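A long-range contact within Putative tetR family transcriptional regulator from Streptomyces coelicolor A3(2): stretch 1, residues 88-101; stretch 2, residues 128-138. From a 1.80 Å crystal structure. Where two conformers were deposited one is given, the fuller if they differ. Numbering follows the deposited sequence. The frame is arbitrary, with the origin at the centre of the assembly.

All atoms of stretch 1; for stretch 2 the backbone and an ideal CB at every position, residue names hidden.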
# COMPACT_ATOMS: atom_id res chain seq x y z
N GLU B 88 -22.22 -0.30 4.62
CA GLU B 88 -22.30 -1.15 3.42
C GLU B 88 -21.02 -1.10 2.61
O GLU B 88 -20.62 -2.13 2.05
CB GLU B 88 -23.48 -0.71 2.57
CG GLU B 88 -24.80 -1.09 3.21
CD GLU B 88 -26.00 -0.76 2.35
OE1 GLU B 88 -25.92 -0.71 1.09
OE2 GLU B 88 -27.09 -0.53 2.94
N ALA B 89 -20.36 0.07 2.54
CA ALA B 89 -18.96 0.07 2.01
C ALA B 89 -18.05 -0.93 2.76
O ALA B 89 -17.35 -1.76 2.14
CB ALA B 89 -18.33 1.51 1.97
N LEU B 90 -18.01 -0.83 4.10
CA LEU B 90 -17.28 -1.79 4.92
C LEU B 90 -17.64 -3.25 4.58
O LEU B 90 -16.76 -4.04 4.27
CB LEU B 90 -17.52 -1.45 6.43
CG LEU B 90 -16.93 -2.45 7.42
CD1 LEU B 90 -15.35 -2.47 7.27
CD2 LEU B 90 -17.42 -1.92 8.80
N ARG B 91 -18.94 -3.58 4.51
CA ARG B 91 -19.38 -4.93 4.18
C ARG B 91 -18.84 -5.40 2.82
O ARG B 91 -18.32 -6.49 2.70
CB ARG B 91 -20.93 -4.99 4.21
CG ARG B 91 -21.57 -6.28 3.65
CD ARG B 91 -23.08 -6.36 3.91
NE ARG B 91 -23.46 -5.94 5.28
CZ ARG B 91 -23.65 -6.74 6.34
NH1 ARG B 91 -23.54 -8.06 6.27
NH2 ARG B 91 -23.98 -6.21 7.50
N ALA B 92 -19.00 -4.56 1.78
CA ALA B 92 -18.51 -4.95 0.43
C ALA B 92 -17.02 -5.17 0.47
O ALA B 92 -16.49 -6.15 -0.09
CB ALA B 92 -18.89 -3.92 -0.63
N TRP B 93 -16.31 -4.29 1.15
CA TRP B 93 -14.86 -4.42 1.23
C TRP B 93 -14.40 -5.67 1.99
O TRP B 93 -13.42 -6.30 1.63
CB TRP B 93 -14.26 -3.16 1.87
CG TRP B 93 -12.73 -3.12 1.85
CD1 TRP B 93 -11.92 -2.58 0.87
CD2 TRP B 93 -11.88 -3.65 2.85
NE1 TRP B 93 -10.58 -2.74 1.23
CE2 TRP B 93 -10.53 -3.41 2.43
CE3 TRP B 93 -12.11 -4.34 4.06
CZ2 TRP B 93 -9.43 -3.78 3.22
CZ3 TRP B 93 -10.99 -4.72 4.86
CH2 TRP B 93 -9.68 -4.46 4.41
N THR B 94 -15.08 -6.03 3.06
CA THR B 94 -14.72 -7.23 3.77
C THR B 94 -14.80 -8.50 2.90
O THR B 94 -14.04 -9.38 3.07
CB THR B 94 -15.51 -7.41 5.08
OG1 THR B 94 -16.87 -7.67 4.81
CG2 THR B 94 -15.33 -6.26 6.00
N ARG B 95 -15.74 -8.55 1.98
CA ARG B 95 -15.76 -9.65 1.00
C ARG B 95 -14.49 -9.61 0.12
O ARG B 95 -13.89 -10.66 -0.15
CB ARG B 95 -17.07 -9.63 0.16
CG ARG B 95 -18.30 -10.01 0.95
CD ARG B 95 -19.62 -10.22 0.08
NE ARG B 95 -19.33 -11.00 -1.10
CZ ARG B 95 -19.46 -12.33 -1.20
NH1 ARG B 95 -19.94 -13.05 -0.19
NH2 ARG B 95 -19.12 -12.92 -2.35
N ARG B 96 -14.07 -8.42 -0.29
CA ARG B 96 -12.82 -8.28 -1.08
C ARG B 96 -11.62 -8.68 -0.24
O ARG B 96 -10.66 -9.28 -0.75
CB ARG B 96 -12.65 -6.83 -1.62
CG ARG B 96 -13.78 -6.40 -2.60
CD ARG B 96 -13.90 -7.38 -3.77
NE ARG B 96 -12.82 -7.20 -4.71
CZ ARG B 96 -12.19 -8.17 -5.38
NH1 ARG B 96 -12.49 -9.47 -5.20
NH2 ARG B 96 -11.24 -7.83 -6.23
N PHE B 97 -11.65 -8.35 1.04
CA PHE B 97 -10.59 -8.82 1.94
C PHE B 97 -10.55 -10.35 1.94
O PHE B 97 -9.44 -10.94 1.83
CB PHE B 97 -10.79 -8.34 3.38
CG PHE B 97 -9.71 -8.85 4.32
CD1 PHE B 97 -8.55 -8.13 4.52
CD2 PHE B 97 -9.85 -10.09 4.93
CE1 PHE B 97 -7.56 -8.63 5.37
CE2 PHE B 97 -8.85 -10.61 5.74
CZ PHE B 97 -7.73 -9.89 5.97
N ILE B 98 -11.71 -11.02 2.11
CA ILE B 98 -11.69 -12.49 2.12
C ILE B 98 -11.18 -13.03 0.80
O ILE B 98 -10.43 -14.00 0.78
CB ILE B 98 -13.07 -13.11 2.51
CG1 ILE B 98 -13.35 -12.74 3.95
CG2 ILE B 98 -13.08 -14.68 2.37
CD1 ILE B 98 -12.46 -13.46 4.97
N ASP B 99 -11.56 -12.37 -0.31
CA ASP B 99 -11.04 -12.75 -1.67
C ASP B 99 -9.49 -12.70 -1.71
O ASP B 99 -8.83 -13.63 -2.20
CB ASP B 99 -11.56 -11.80 -2.74
CG ASP B 99 -13.08 -11.95 -3.02
OD1 ASP B 99 -13.68 -13.01 -2.74
OD2 ASP B 99 -13.63 -10.97 -3.58
N TYR B 100 -8.94 -11.61 -1.18
CA TYR B 100 -7.49 -11.40 -1.03
C TYR B 100 -6.84 -12.46 -0.13
O TYR B 100 -5.82 -13.06 -0.47
CB TYR B 100 -7.24 -10.00 -0.46
CG TYR B 100 -5.98 -9.91 0.35
CD1 TYR B 100 -4.73 -9.92 -0.27
CD2 TYR B 100 -6.04 -9.89 1.76
CE1 TYR B 100 -3.56 -9.88 0.50
CE2 TYR B 100 -4.86 -9.82 2.52
CZ TYR B 100 -3.63 -9.85 1.88
OH TYR B 100 -2.47 -9.79 2.64
N ALA B 101 -7.44 -12.69 1.04
CA ALA B 101 -6.85 -13.63 2.02
C ALA B 101 -6.89 -15.10 1.54
O ALA B 101 -5.98 -15.91 1.84
CB ALA B 101 -7.57 -13.45 3.38
N UNK B 128 -0.92 -1.26 5.39
CA UNK B 128 -1.75 -0.63 4.34
C UNK B 128 -3.21 -1.12 4.47
O UNK B 128 -4.17 -0.33 4.42
CB UNK B 128 -1.20 -0.95 2.95
N UNK B 129 -3.36 -2.43 4.64
CA UNK B 129 -4.71 -3.01 4.68
C UNK B 129 -5.39 -2.65 5.99
O UNK B 129 -6.57 -2.31 6.01
CB UNK B 129 -4.66 -4.53 4.51
N UNK B 130 -4.66 -2.69 7.08
CA UNK B 130 -5.26 -2.17 8.35
C UNK B 130 -5.72 -0.71 8.25
O UNK B 130 -6.77 -0.31 8.82
CB UNK B 130 -4.25 -2.29 9.49
N UNK B 131 -4.98 0.11 7.51
CA UNK B 131 -5.37 1.51 7.36
C UNK B 131 -6.61 1.66 6.52
O UNK B 131 -7.43 2.53 6.79
CB UNK B 131 -4.23 2.32 6.74
N UNK B 132 -6.76 0.80 5.51
CA UNK B 132 -7.97 0.81 4.65
C UNK B 132 -9.18 0.47 5.52
O UNK B 132 -10.25 1.07 5.42
CB UNK B 132 -7.84 -0.18 3.49
N UNK B 133 -9.00 -0.54 6.36
CA UNK B 133 -10.01 -0.89 7.33
C UNK B 133 -10.34 0.27 8.27
O UNK B 133 -11.50 0.55 8.53
CB UNK B 133 -9.55 -2.11 8.14
N UNK B 134 -9.31 0.90 8.81
CA UNK B 134 -9.53 2.10 9.65
C UNK B 134 -10.35 3.20 8.94
O UNK B 134 -11.26 3.80 9.55
CB UNK B 134 -8.18 2.68 10.08
N UNK B 135 -10.03 3.46 7.67
CA UNK B 135 -10.78 4.46 6.90
C UNK B 135 -12.29 4.12 6.82
O UNK B 135 -13.16 4.99 7.11
CB UNK B 135 -10.20 4.57 5.49
N UNK B 136 -12.57 2.86 6.54
CA UNK B 136 -13.96 2.34 6.46
C UNK B 136 -14.63 2.44 7.82
O UNK B 136 -15.77 2.94 7.93
CB UNK B 136 -13.98 0.89 5.97
N UNK B 137 -13.96 1.96 8.87
CA UNK B 137 -14.57 1.96 10.21
C UNK B 137 -14.72 3.37 10.78
O UNK B 137 -15.75 3.66 11.38
CB UNK B 137 -13.73 1.11 11.17
N UNK B 138 -13.76 4.25 10.53
CA UNK B 138 -13.89 5.64 10.93
C UNK B 138 -15.14 6.25 10.27
O UNK B 138 -15.92 6.95 10.95
CB UNK B 138 -12.63 6.43 10.55

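Both stretches are helices. They run nearly antiparallel, at 155°, and their axes approach to 9.2 Å. Stretch 1 offers mainly apolar surface here: A89, L90, W93, F97 and Y100.

At position 128 the ideal CB has no atom of stretch 1 within 5.5 Å, so this contact sets little limit on the choice. The residue is L128, and it does not touch stretch 1.

Position 129 points toward stretch 1. Its ideal CB lies 5.0 Å from W93 CZ2 and 5.1 Å from F97 CE1. That leaves a gap lined by aromatic rings, which a branched or long apolar side chain could fill; leucine, isoleucine or methionine would suit. The residue is I129. Its CG2 lies at the edge of the W93 ring, 3.7 Å from W93 CH2, and at the edge of the F97 ring, 3.9 Å from F97 CE1. Its CD1 reaches 3.7 Å from Y100 CE2.

Position 130 points away, and many residues would do. It is Q130, whose O accepts a hydrogen bond from the side chain at 134. Position 131 is out of reach of stretch 1 and equally unconstrained by it. It is S131.

Position 132 points toward stretch 1, and its ideal CB is already 3.9 Å from W93 CZ2. A small residue suits, such as alanine; serine could also fit, its hydroxyl bonding within its own helix. The residue is A132, and its CB makes that contact.

Position 133 points sideways, with its ideal CB 4.4 Å from W93 CH2. A flexible apolar chain could bend to reach W93 and L90, so leucine or methionine would suit. The residue is L133, with chi1 t and chi2 p. Its end comes nearer than its CB direction suggests: CD1 lies 3.7 Å from W93 CZ3 and 3.7 Å from L90 CD1.

Positions 134 and 135 have nothing of stretch 1 within 5.5 Å of the ideal CB, and this contact leaves them free. They are T134 and A135. T134 OG1 donates to Q130 O at 3.0 Å, one turn back.

Position 136 points toward stretch 1 where the backbones come close: its CA is 5.5 Å from L90 CA. The ideal CB is 3.9 Å from L90 CD1, and W93 presents a ring face nearby. A medium apolar side chain suits, such as leucine or isoleucine. The residue is L136. Its CD1 lies over one face of W93, 3.4 Å from W93 CG, and its CD2 is 3.9 Å from A89 CB. W93 sits as a knob among I129, A132, L133 and L136.

Position 137 points sideways, 5.3 Å from L90 CD2 at the ideal CB. A longer apolar chain could cover L90. The residue is M137, a selenomethionine; its CG is 4.2 Å from L90 CD1.

Position 138 is out of reach, so a polar residue is acceptable. It is D138. No hydrogen bond crosses between the stretches; the contact is apolar packing.

Stretch 2, residues 128-138: LIQSALTALMD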
# COMPACT_ATOMS: atom_id res chain seq x y z
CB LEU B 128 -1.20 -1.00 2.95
CG LEU B 128 0.14 -0.38 2.52
CD1 LEU B 128 0.66 -1.11 1.26
CD2 LEU B 128 -0.06 1.09 2.23
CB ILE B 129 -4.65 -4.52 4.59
CG1 ILE B 129 -4.19 -4.92 3.18
CG2 ILE B 129 -6.07 -5.10 4.91
CD1 ILE B 129 -3.74 -6.38 3.08
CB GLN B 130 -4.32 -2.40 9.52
CG GLN B 130 -4.44 -3.86 9.97
CD GLN B 130 -3.51 -4.27 11.13
OE1 GLN B 130 -3.40 -5.46 11.50
NE2 GLN B 130 -2.85 -3.30 11.69
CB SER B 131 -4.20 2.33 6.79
OG SER B 131 -4.49 3.72 6.85
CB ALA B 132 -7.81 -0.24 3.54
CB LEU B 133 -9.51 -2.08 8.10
CG LEU B 133 -10.46 -2.98 8.85
CD1 LEU B 133 -11.80 -3.27 8.12
CD2 LEU B 133 -9.69 -4.31 9.20
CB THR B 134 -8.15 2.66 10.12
OG1 THR B 134 -7.51 1.65 10.93
CG2 THR B 134 -8.31 3.94 10.95
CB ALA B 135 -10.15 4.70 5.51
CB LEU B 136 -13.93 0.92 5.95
CG LEU B 136 -13.62 0.75 4.42
CD1 LEU B 136 -13.18 -0.75 4.29
CD2 LEU B 136 -14.78 1.15 3.51
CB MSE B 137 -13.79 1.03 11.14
CG MSE B 137 -13.73 -0.37 10.53
SE MSE B 137 -12.84 -1.55 11.81
CE MSE B 137 -14.03 -1.44 13.32
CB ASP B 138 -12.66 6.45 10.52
CG ASP B 138 -11.48 6.23 11.45
OD1 ASP B 138 -11.61 5.47 12.45
OD2 ASP B 138 -10.41 6.83 11.15
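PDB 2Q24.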